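Periplasmic binding protein component of an ABC type zinc uptake transporter (Synechocystis sp., PDB 1PQ4) binds zinc and, as the periplasmic solute-binding component of an ABC-type uptake transporter, probably delivers the ion to the membrane permease. Local coordinates at residues I194-S199 / I212-E217; L238-G243 / G262-D267; Q13-K18 / A168-E173. One frame throughout, in Å; residues are numbered along the deposited sequence.

Contact 1 of 3, residues I194-S199 / I212-E217; sequences IVFHPS and IPIEVE. With ZN (zinc ion), chain C.
The side chain of Glu-215 runs past Phe-196 at CB, over one face of its ring (CH-pi, 4.0 Å from CB to the centroid), and then against Pro-198 at CG. In the crowded position between backbone N and carbonyl carbon (chi1 74°), CG fits tightly against Pro-198 CD at 3.3 Å and sends the carboxylate on to His-197. Pro-198, centre of an inverse gamma turn, also rests CB on Pro-213 CB, the rings crossing. Ile-214 CG1 fills the hollow beside Ile-194 CG2 (3.6 Å), and its CB meets Phe-196 CD1.

Glu-215 OE1 accepts from His-197 ND1, 2.8 Å away and nearly straight (174°). OE1 lies in the imidazole plane, but ND1 meets it from well above the carboxylate plane. This bond, with the zinc bond at NE2 (2.1 Å), holds the ring's rotation and probably makes NE2 a stronger ligand; water 1, His-37 and His-133 complete the site.

Parallel strands 192-195 and 210-213 pair through Val-195 N to Ile-212 O and Ile-214 N to Val-195 O, continuing past their ends with Glu-215 N to Phe-196 O. Helix 201-206 completes their beta-alpha-beta unit; helix 223-234 packs on Ile-194, Ile-212 and Ile-214, helix 250-259 on Phe-196 and Ile-214.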
loop_
_atom_site.group_PDB
_atom_site.type_symbol
_atom_site.label_atom_id
_atom_site.label_comp_id
_atom_site.label_asym_id
_atom_site.label_seq_id
_atom_site.Cartn_x
_atom_site.Cartn_y
_atom_site.Cartn_z
ATOM N N ILE A 194 -5.439 -4.305 15.831
ATOM C CA ILE A 194 -6.605 -4.829 15.091
ATOM C C ILE A 194 -6.968 -3.821 14.051
ATOM O O ILE A 194 -7.067 -2.643 14.345
ATOM C CB ILE A 194 -7.832 -4.969 15.990
ATOM C CG1 ILE A 194 -7.476 -5.767 17.216
ATOM C CG2 ILE A 194 -8.972 -5.649 15.233
ATOM C CD1 ILE A 194 -8.637 -5.885 18.238
ATOM N N VAL A 195 -7.210 -4.294 12.835
ATOM C CA VAL A 195 -7.556 -3.439 11.719
ATOM C C VAL A 195 -8.663 -4.136 10.985
ATOM O O VAL A 195 -8.884 -5.334 11.145
ATOM C CB VAL A 195 -6.405 -3.263 10.685
ATOM C CG1 VAL A 195 -5.325 -2.484 11.266
ATOM C CG2 VAL A 195 -5.871 -4.657 10.237
ATOM N N PHE A 196 -9.370 -3.376 10.193
ATOM C CA PHE A 196 -10.449 -4.011 9.486
ATOM C C PHE A 196 -9.881 -4.799 8.310
ATOM O O PHE A 196 -9.949 -6.013 8.312
ATOM C CB PHE A 196 -11.466 -2.987 8.998
ATOM C CG PHE A 196 -12.590 -3.626 8.239
ATOM C CD1 PHE A 196 -13.535 -4.410 8.912
ATOM C CD2 PHE A 196 -12.628 -3.566 6.848
ATOM C CE1 PHE A 196 -14.488 -5.126 8.227
ATOM C CE2 PHE A 196 -13.608 -4.301 6.145
ATOM C CZ PHE A 196 -14.528 -5.075 6.857
ATOM N N HIS A 197 -9.294 -4.087 7.345
ATOM C CA HIS A 197 -8.765 -4.738 6.122
ATOM C C HIS A 197 -7.260 -4.966 6.314
ATOM O O HIS A 197 -6.518 -4.030 6.632
ATOM C CB HIS A 197 -9.049 -3.821 4.949
ATOM C CG HIS A 197 -8.435 -4.280 3.674
ATOM N ND1 HIS A 197 -8.931 -5.346 2.952
ATOM C CD2 HIS A 197 -7.362 -3.817 2.983
ATOM C CE1 HIS A 197 -8.200 -5.518 1.866
ATOM N NE2 HIS A 197 -7.238 -4.610 1.864
ATOM N N PRO A 198 -6.797 -6.216 6.111
ATOM C CA PRO A 198 -5.390 -6.552 6.301
ATOM C C PRO A 198 -4.476 -6.064 5.210
ATOM O O PRO A 198 -4.045 -6.812 4.346
ATOM C CB PRO A 198 -5.414 -8.085 6.443
ATOM C CG PRO A 198 -6.492 -8.483 5.468
ATOM C CD PRO A 198 -7.570 -7.384 5.639
ATOM N N SER A 199 -4.177 -4.794 5.212
ATOM C CA SER A 199 -3.243 -4.361 4.196
ATOM C C SER A 199 -1.863 -4.155 4.797
ATOM O O SER A 199 -0.953 -3.674 4.113
ATOM C CB SER A 199 -3.742 -3.057 3.593
ATOM O OG SER A 199 -4.135 -2.201 4.605
ATOM N N ILE A 212 -4.021 -8.101 13.398
ATOM C CA ILE A 212 -5.178 -8.971 13.649
ATOM C C ILE A 212 -6.289 -8.363 12.799
ATOM O O ILE A 212 -6.797 -7.266 13.073
ATOM C CB ILE A 212 -5.596 -8.947 15.155
ATOM C CG1 ILE A 212 -4.452 -9.512 16.016
ATOM C CG2 ILE A 212 -6.852 -9.782 15.364
ATOM C CD1 ILE A 212 -4.579 -9.242 17.514
ATOM N N PRO A 213 -6.665 -9.051 11.733
ATOM C CA PRO A 213 -7.712 -8.472 10.898
ATOM C C PRO A 213 -9.118 -8.841 11.290
ATOM O O PRO A 213 -9.362 -9.916 11.840
ATOM C CB PRO A 213 -7.357 -8.993 9.498
ATOM C CG PRO A 213 -6.803 -10.363 9.797
ATOM C CD PRO A 213 -5.928 -10.120 11.021
ATOM N N ILE A 214 -10.036 -7.927 11.020
ATOM C CA ILE A 214 -11.450 -8.170 11.307
ATOM C C ILE A 214 -12.111 -8.788 10.047
ATOM O O ILE A 214 -12.897 -9.728 10.150
ATOM C CB ILE A 214 -12.198 -6.840 11.615
ATOM C CG1 ILE A 214 -11.673 -6.211 12.895
ATOM C CG2 ILE A 214 -13.730 -7.107 11.811
ATOM C CD1 ILE A 214 -12.044 -4.744 13.093
ATOM N N GLU A 215 -11.855 -8.223 8.875
ATOM C CA GLU A 215 -12.476 -8.804 7.678
ATOM C C GLU A 215 -11.986 -10.229 7.473
ATOM O O GLU A 215 -10.873 -10.573 7.856
ATOM C CB GLU A 215 -12.182 -7.976 6.416
ATOM C CG GLU A 215 -10.789 -8.092 5.881
ATOM C CD GLU A 215 -10.697 -7.883 4.356
ATOM O OE1 GLU A 215 -11.131 -6.819 3.833
ATOM O OE2 GLU A 215 -10.167 -8.812 3.687
ATOM N N VAL A 216 -12.831 -11.069 6.894
ATOM C CA VAL A 216 -12.456 -12.453 6.615
ATOM C C VAL A 216 -12.717 -12.714 5.144
ATOM O O VAL A 216 -13.841 -12.539 4.677
ATOM C CB VAL A 216 -13.281 -13.455 7.448
ATOM C CG1 VAL A 216 -12.735 -13.533 8.867
ATOM C CG2 VAL A 216 -14.739 -13.025 7.472
ATOM N N GLU A 217 -11.673 -13.102 4.416
ATOM C CA GLU A 217 -11.816 -13.375 2.998
ATOM C C GLU A 217 -12.531 -12.250 2.277
ATOM O O GLU A 217 -13.467 -12.486 1.509
HETATM ZN ZN ZN C . -5.950 -4.121 0.336
HETATM O O HOH W 1 -5.510 -1.885 0.253
#

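Contact 2 of 3, residues L238-G243 / G262-D267; sequences LTMVFG and GVELLD
The Phe-242 ring has Met-240 CG over one face, displaced toward the rim and 4.1 Å above the plane. Glu-264 CB approaches the ring obliquely, 3.5 Å from CD2, and Leu-266 does the same with CG, 3.7 Å from that CD2 atom. The ring, its CG anti to the carbonyl carbon (chi1 -64°), points the same way as the Glu-264 side chain, and the two lie side by side with ring and carboxylate planes only 21° apart. Met-240 bends at chi2 and chi3, which folds SD back over the Gly-262 backbone, 3.6 Å from Gly-262 C. The sulfur sits directly against the backbone of Gly-262, which has no side chain on that face. SD also meets Glu-264 CG, the two chains crossing obliquely.

Beneath these side chains runs the parallel pairing of a beta-alpha-beta unit, strand 240-244 returning through helix 250-259 to strand 262-266. The strands cross at -34°, a marked twist. Val-241 and Gly-243 each give N-H to one neighbour on strand 262-266 and accept at O from another; Val-241 N to Gly-262 O, at 2.8 Å, is the shortest of the five bonds. Leu-266 N reaches Gly-243 O nearly along the C=O axis, at 2.9 Å.

Val-241 and Val-263 lie on the face packed by helix 250-259, both touching Ala-256. On the face of Met-240, Phe-242 and Glu-264 runs helix 273-288, whose Ile-284 meets Phe-242 and whose Ala-287 meets Met-240.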
loop_
_atom_site.group_PDB
_atom_site.type_symbol
_atom_site.label_atom_id
_atom_site.label_comp_id
_atom_site.label_asym_id
_atom_site.label_seq_id
_atom_site.Cartn_x
_atom_site.Cartn_y
_atom_site.Cartn_z
ATOM N N LEU A 238 -6.435 -4.792 24.104
ATOM C CA LEU A 238 -6.254 -3.784 23.047
ATOM C C LEU A 238 -7.011 -2.470 23.346
ATOM O O LEU A 238 -8.147 -2.468 23.796
ATOM C CB LEU A 238 -6.632 -4.377 21.688
ATOM C CG LEU A 238 -5.758 -5.606 21.382
ATOM C CD1 LEU A 238 -6.193 -6.222 20.078
ATOM C CD2 LEU A 238 -4.267 -5.215 21.321
ATOM N N THR A 239 -6.343 -1.361 23.094
ATOM C CA THR A 239 -6.833 -0.021 23.389
ATOM C C THR A 239 -7.516 0.745 22.263
ATOM O O THR A 239 -8.205 1.748 22.488
ATOM C CB THR A 239 -5.613 0.820 23.877
ATOM O OG1 THR A 239 -5.544 0.753 25.310
ATOM C CG2 THR A 239 -5.656 2.294 23.390
ATOM N N MET A 240 -7.309 0.279 21.043
ATOM C CA MET A 240 -7.826 0.997 19.916
ATOM C C MET A 240 -8.155 0.029 18.823
ATOM O O MET A 240 -7.558 -1.046 18.744
ATOM C CB MET A 240 -6.759 1.964 19.444
ATOM C CG MET A 240 -7.229 3.049 18.541
ATOM S SD MET A 240 -7.739 4.404 19.568
ATOM C CE MET A 240 -6.224 4.630 20.552
ATOM N N VAL A 241 -9.120 0.381 17.991
ATOM C CA VAL A 241 -9.458 -0.500 16.886
ATOM C C VAL A 241 -9.308 0.381 15.662
ATOM O O VAL A 241 -9.788 1.521 15.652
ATOM C CB VAL A 241 -10.897 -1.045 16.970
ATOM C CG1 VAL A 241 -11.177 -1.931 15.772
ATOM C CG2 VAL A 241 -11.065 -1.829 18.272
ATOM N N PHE A 242 -8.598 -0.120 14.650
ATOM C CA PHE A 242 -8.392 0.686 13.472
ATOM C C PHE A 242 -9.309 0.260 12.356
ATOM O O PHE A 242 -9.655 -0.901 12.233
ATOM C CB PHE A 242 -6.953 0.564 13.018
ATOM C CG PHE A 242 -5.990 1.094 13.999
ATOM C CD1 PHE A 242 -5.273 0.233 14.824
ATOM C CD2 PHE A 242 -5.806 2.462 14.119
ATOM C CE1 PHE A 242 -4.374 0.730 15.767
ATOM C CE2 PHE A 242 -4.885 2.974 15.073
ATOM C CZ PHE A 242 -4.180 2.100 15.887
ATOM N N GLY A 243 -9.719 1.237 11.568
ATOM C CA GLY A 243 -10.561 0.955 10.413
ATOM C C GLY A 243 -9.820 1.639 9.281
ATOM O O GLY A 243 -8.792 2.282 9.488
ATOM N N GLY A 262 -10.968 2.905 21.535
ATOM C CA GLY A 262 -11.287 4.041 20.678
ATOM C C GLY A 262 -11.195 3.574 19.191
ATOM O O GLY A 262 -10.824 2.421 18.953
ATOM N N VAL A 263 -11.528 4.433 18.221
ATOM C CA VAL A 263 -11.512 4.072 16.789
ATOM C C VAL A 263 -10.689 5.054 15.960
ATOM O O VAL A 263 -10.973 6.252 15.942
ATOM C CB VAL A 263 -12.938 4.075 16.202
ATOM C CG1 VAL A 263 -12.891 3.958 14.687
ATOM C CG2 VAL A 263 -13.735 2.899 16.770
ATOM N N GLU A 264 -9.666 4.564 15.262
ATOM C CA GLU A 264 -8.824 5.460 14.438
ATOM C C GLU A 264 -8.794 4.933 13.019
ATOM O O GLU A 264 -9.035 3.738 12.809
ATOM C CB GLU A 264 -7.379 5.473 14.944
ATOM C CG GLU A 264 -7.173 6.231 16.231
ATOM C CD GLU A 264 -6.622 7.622 16.010
ATOM O OE1 GLU A 264 -7.027 8.292 15.029
ATOM O OE2 GLU A 264 -5.786 8.045 16.834
ATOM N N LEU A 265 -8.507 5.818 12.069
ATOM C CA LEU A 265 -8.427 5.452 10.667
ATOM C C LEU A 265 -6.992 5.285 10.231
ATOM O O LEU A 265 -6.112 6.039 10.653
ATOM C CB LEU A 265 -9.031 6.527 9.779
ATOM C CG LEU A 265 -10.553 6.678 9.799
ATOM C CD1 LEU A 265 -11.002 7.636 8.697
ATOM C CD2 LEU A 265 -11.172 5.313 9.603
ATOM N N LEU A 266 -6.739 4.275 9.409
ATOM C CA LEU A 266 -5.387 4.118 8.843
ATOM C C LEU A 266 -5.714 4.199 7.350
ATOM O O LEU A 266 -6.785 3.732 6.914
ATOM C CB LEU A 266 -4.767 2.761 9.193
ATOM C CG LEU A 266 -4.498 2.491 10.662
ATOM C CD1 LEU A 266 -3.755 1.144 10.825
ATOM C CD2 LEU A 266 -3.654 3.625 11.247
ATOM N N ASP A 267 -4.876 4.847 6.567
ATOM C CA ASP A 267 -5.168 4.966 5.143
ATOM C C ASP A 267 -4.062 4.248 4.354
ATOM O O ASP A 267 -2.967 4.791 4.177
ATOM C CB ASP A 267 -5.171 6.424 4.721
ATOM C CG ASP A 267 -5.631 6.596 3.305
ATOM O OD1 ASP A 267 -5.777 5.560 2.582
ATOM O OD2 ASP A 267 -5.837 7.767 2.908
#

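Contact 3 of 3, residues Q13-K18 / A168-E173; sequences QYFLEK and AAFLAE
Helices 10-20 and 160-185 meet obliquely here, their short segments 10.5 Å apart at the axes and 129° between N-to-C directions, with Lys-18 and Phe-170 the backbone positions of closest approach. Phe-170 is the side chain that bridges the two helices: its CG is anti to the backbone N (chi1 -171°), which sends the ring against Tyr-14, Phe-15 and Lys-18. The aliphatic part of Lys-18 lies across one ring face, CB 4.0 Å from the centroid and close to the normal, a CH-pi contact offset toward the rim. At the far tip of the ring, CZ meets Phe-15 CD2 at 3.9 Å, that carbon lying at the edge of the Phe-170 ring near its plane. Tyr-14 comes obliquely, its CE2 3.9 Å from Phe-170 CE2.

Beyond CG the Lys-18 chain bends at chi2 (-74°) and then runs extended, turning NZ toward the carboxylate of Glu-173, three residues, not quite a turn, on from Phe-170. NZ and Glu-173 OE1 form a salt bridge of 2.7 Å, made on the syn lone pair of OE1. Water 2 donates to that same OE1 and bonds Tyr-14 OH at 2.9 Å, linking the phenol to the carboxylate. Phe-15 also packs on Val-141 and Gln-144 of helix 138-155 and meets Trp-273 edge to face.

Apolar packing of a buried ring is thus bordered by a charged pair; OE1 is gripped by the ammonium and a water, which probably favours the ionised carboxylate, with Tyr-14 OH tied in through the water.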
loop_
_atom_site.group_PDB
_atom_site.type_symbol
_atom_site.label_atom_id
_atom_site.label_comp_id
_atom_site.label_asym_id
_atom_site.label_seq_id
_atom_site.Cartn_x
_atom_site.Cartn_y
_atom_site.Cartn_z
ATOM N N GLN A 13 2.179 7.237 -6.988
ATOM C CA GLN A 13 2.467 8.512 -7.609
ATOM C C GLN A 13 3.601 9.147 -6.808
ATOM O O GLN A 13 4.409 9.897 -7.345
ATOM C CB GLN A 13 1.206 9.399 -7.548
ATOM C CG GLN A 13 1.399 10.782 -8.092
ATOM C CD GLN A 13 1.721 11.796 -7.024
ATOM O OE1 GLN A 13 2.266 12.863 -7.311
ATOM N NE2 GLN A 13 1.390 11.486 -5.802
ATOM N N TYR A 14 3.599 8.894 -5.499
ATOM C CA TYR A 14 4.649 9.423 -4.633
ATOM C C TYR A 14 6.026 8.829 -5.097
ATOM O O TYR A 14 7.022 9.539 -5.222
ATOM C CB TYR A 14 4.367 9.001 -3.193
ATOM C CG TYR A 14 5.374 9.506 -2.175
ATOM C CD1 TYR A 14 5.228 10.774 -1.587
ATOM C CD2 TYR A 14 6.478 8.734 -1.817
ATOM C CE1 TYR A 14 6.150 11.250 -0.677
ATOM C CE2 TYR A 14 7.445 9.211 -0.901
ATOM C CZ TYR A 14 7.249 10.477 -0.344
ATOM O OH TYR A 14 8.150 10.995 0.530
ATOM N N PHE A 15 6.050 7.524 -5.313
ATOM C CA PHE A 15 7.274 6.836 -5.731
ATOM C C PHE A 15 7.715 7.406 -7.074
ATOM O O PHE A 15 8.889 7.703 -7.280
ATOM C CB PHE A 15 7.013 5.355 -5.922
ATOM C CG PHE A 15 6.479 4.644 -4.711
ATOM C CD1 PHE A 15 5.867 3.379 -4.877
ATOM C CD2 PHE A 15 6.583 5.182 -3.436
ATOM C CE1 PHE A 15 5.364 2.671 -3.793
ATOM C CE2 PHE A 15 6.082 4.473 -2.310
ATOM C CZ PHE A 15 5.471 3.229 -2.490
ATOM N N LEU A 16 6.775 7.538 -8.008
ATOM C CA LEU A 16 7.142 8.068 -9.313
ATOM C C LEU A 16 7.638 9.490 -9.266
ATOM O O LEU A 16 8.563 9.861 -10.027
ATOM C CB LEU A 16 5.980 7.979 -10.313
ATOM C CG LEU A 16 5.952 6.651 -11.099
ATOM C CD1 LEU A 16 7.125 6.593 -12.083
ATOM C CD2 LEU A 16 6.082 5.466 -10.115
ATOM N N GLU A 17 6.983 10.316 -8.442
ATOM C CA GLU A 17 7.427 11.723 -8.321
ATOM C C GLU A 17 8.869 11.763 -7.784
ATOM O O GLU A 17 9.668 12.551 -8.240
ATOM C CB GLU A 17 6.506 12.496 -7.363
ATOM C CG GLU A 17 6.816 14.005 -7.219
ATOM C CD GLU A 17 6.838 14.758 -8.545
ATOM O OE1 GLU A 17 6.131 14.355 -9.508
ATOM O OE2 GLU A 17 7.572 15.783 -8.619
ATOM N N LYS A 18 9.182 10.929 -6.809
ATOM C CA LYS A 18 10.527 10.907 -6.214
ATOM C C LYS A 18 11.581 10.444 -7.233
ATOM O O LYS A 18 12.697 10.956 -7.296
ATOM C CB LYS A 18 10.541 9.930 -5.029
ATOM C CG LYS A 18 9.855 10.494 -3.783
ATOM C CD LYS A 18 10.794 11.558 -3.140
ATOM C CE LYS A 18 10.090 12.391 -2.041
ATOM N NZ LYS A 18 11.114 13.134 -1.223
ATOM N N ALA A 168 18.869 7.183 -6.078
ATOM C CA ALA A 168 19.775 7.149 -4.913
ATOM C C ALA A 168 19.225 8.022 -3.765
ATOM O O ALA A 168 19.284 7.619 -2.594
ATOM C CB ALA A 168 21.223 7.622 -5.334
ATOM N N ALA A 169 18.710 9.207 -4.111
ATOM C CA ALA A 169 18.139 10.101 -3.114
ATOM C C ALA A 169 16.964 9.404 -2.436
ATOM O O ALA A 169 16.842 9.366 -1.206
ATOM C CB ALA A 169 17.668 11.434 -3.793
ATOM N N PHE A 170 16.070 8.840 -3.242
ATOM C CA PHE A 170 14.922 8.153 -2.631
ATOM C C PHE A 170 15.339 6.928 -1.797
ATOM O O PHE A 170 14.761 6.710 -0.740
ATOM C CB PHE A 170 13.918 7.747 -3.739
ATOM C CG PHE A 170 12.593 7.217 -3.220
ATOM C CD1 PHE A 170 11.886 6.281 -3.972
ATOM C CD2 PHE A 170 12.032 7.706 -2.039
ATOM C CE1 PHE A 170 10.635 5.845 -3.543
ATOM C CE2 PHE A 170 10.814 7.292 -1.599
ATOM C CZ PHE A 170 10.100 6.353 -2.351
ATOM N N LEU A 171 16.323 6.105 -2.229
ATOM C CA LEU A 171 16.706 4.951 -1.384
ATOM C C LEU A 171 17.254 5.409 -0.024
ATOM O O LEU A 171 16.998 4.779 1.000
ATOM C CB LEU A 171 17.780 4.055 -2.052
ATOM C CG LEU A 171 17.292 3.385 -3.365
ATOM C CD1 LEU A 171 18.500 2.707 -4.114
ATOM C CD2 LEU A 171 16.155 2.360 -3.016
ATOM N N ALA A 172 18.014 6.508 -0.011
ATOM C CA ALA A 172 18.572 6.999 1.273
ATOM C C ALA A 172 17.436 7.507 2.190
ATOM O O ALA A 172 17.482 7.344 3.414
ATOM C CB ALA A 172 19.593 8.133 0.973
ATOM N N GLU A 173 16.446 8.174 1.597
ATOM C CA GLU A 173 15.292 8.639 2.357
ATOM C C GLU A 173 14.578 7.417 2.924
ATOM O O GLU A 173 14.096 7.429 4.054
ATOM C CB GLU A 173 14.271 9.376 1.466
ATOM C CG GLU A 173 14.659 10.726 0.903
ATOM C CD GLU A 173 13.597 11.240 -0.101
ATOM O OE1 GLU A 173 12.388 11.236 0.220
ATOM O OE2 GLU A 173 13.976 11.642 -1.224
HETATM O O HOH W 2 10.670 9.813 1.159
#

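How the contacts relate
Contacts 1 and 2 are neighbours, their centres 12 Å apart, and strand 192-195 is what joins them: Ile-194 O and Phe-242 N, 3.0 Å apart, probably form a hydrogen bond, while Val-195 packs on Phe-242 and Leu-266. Contact 1 holds the zinc ligand His-197; contact 2 lies further along the same run of strands, with its Leu-266 side chain about 11 Å from the ion at nearest atoms. Contact 3 lies about 29 Å from each of them between centres, and across the chain's centre from contact 1. Its Phe-15 side chain is still about 14 Å from the zinc. Helix 160-185 of contact 3 is followed in the chain by strand 192-195 of contact 1.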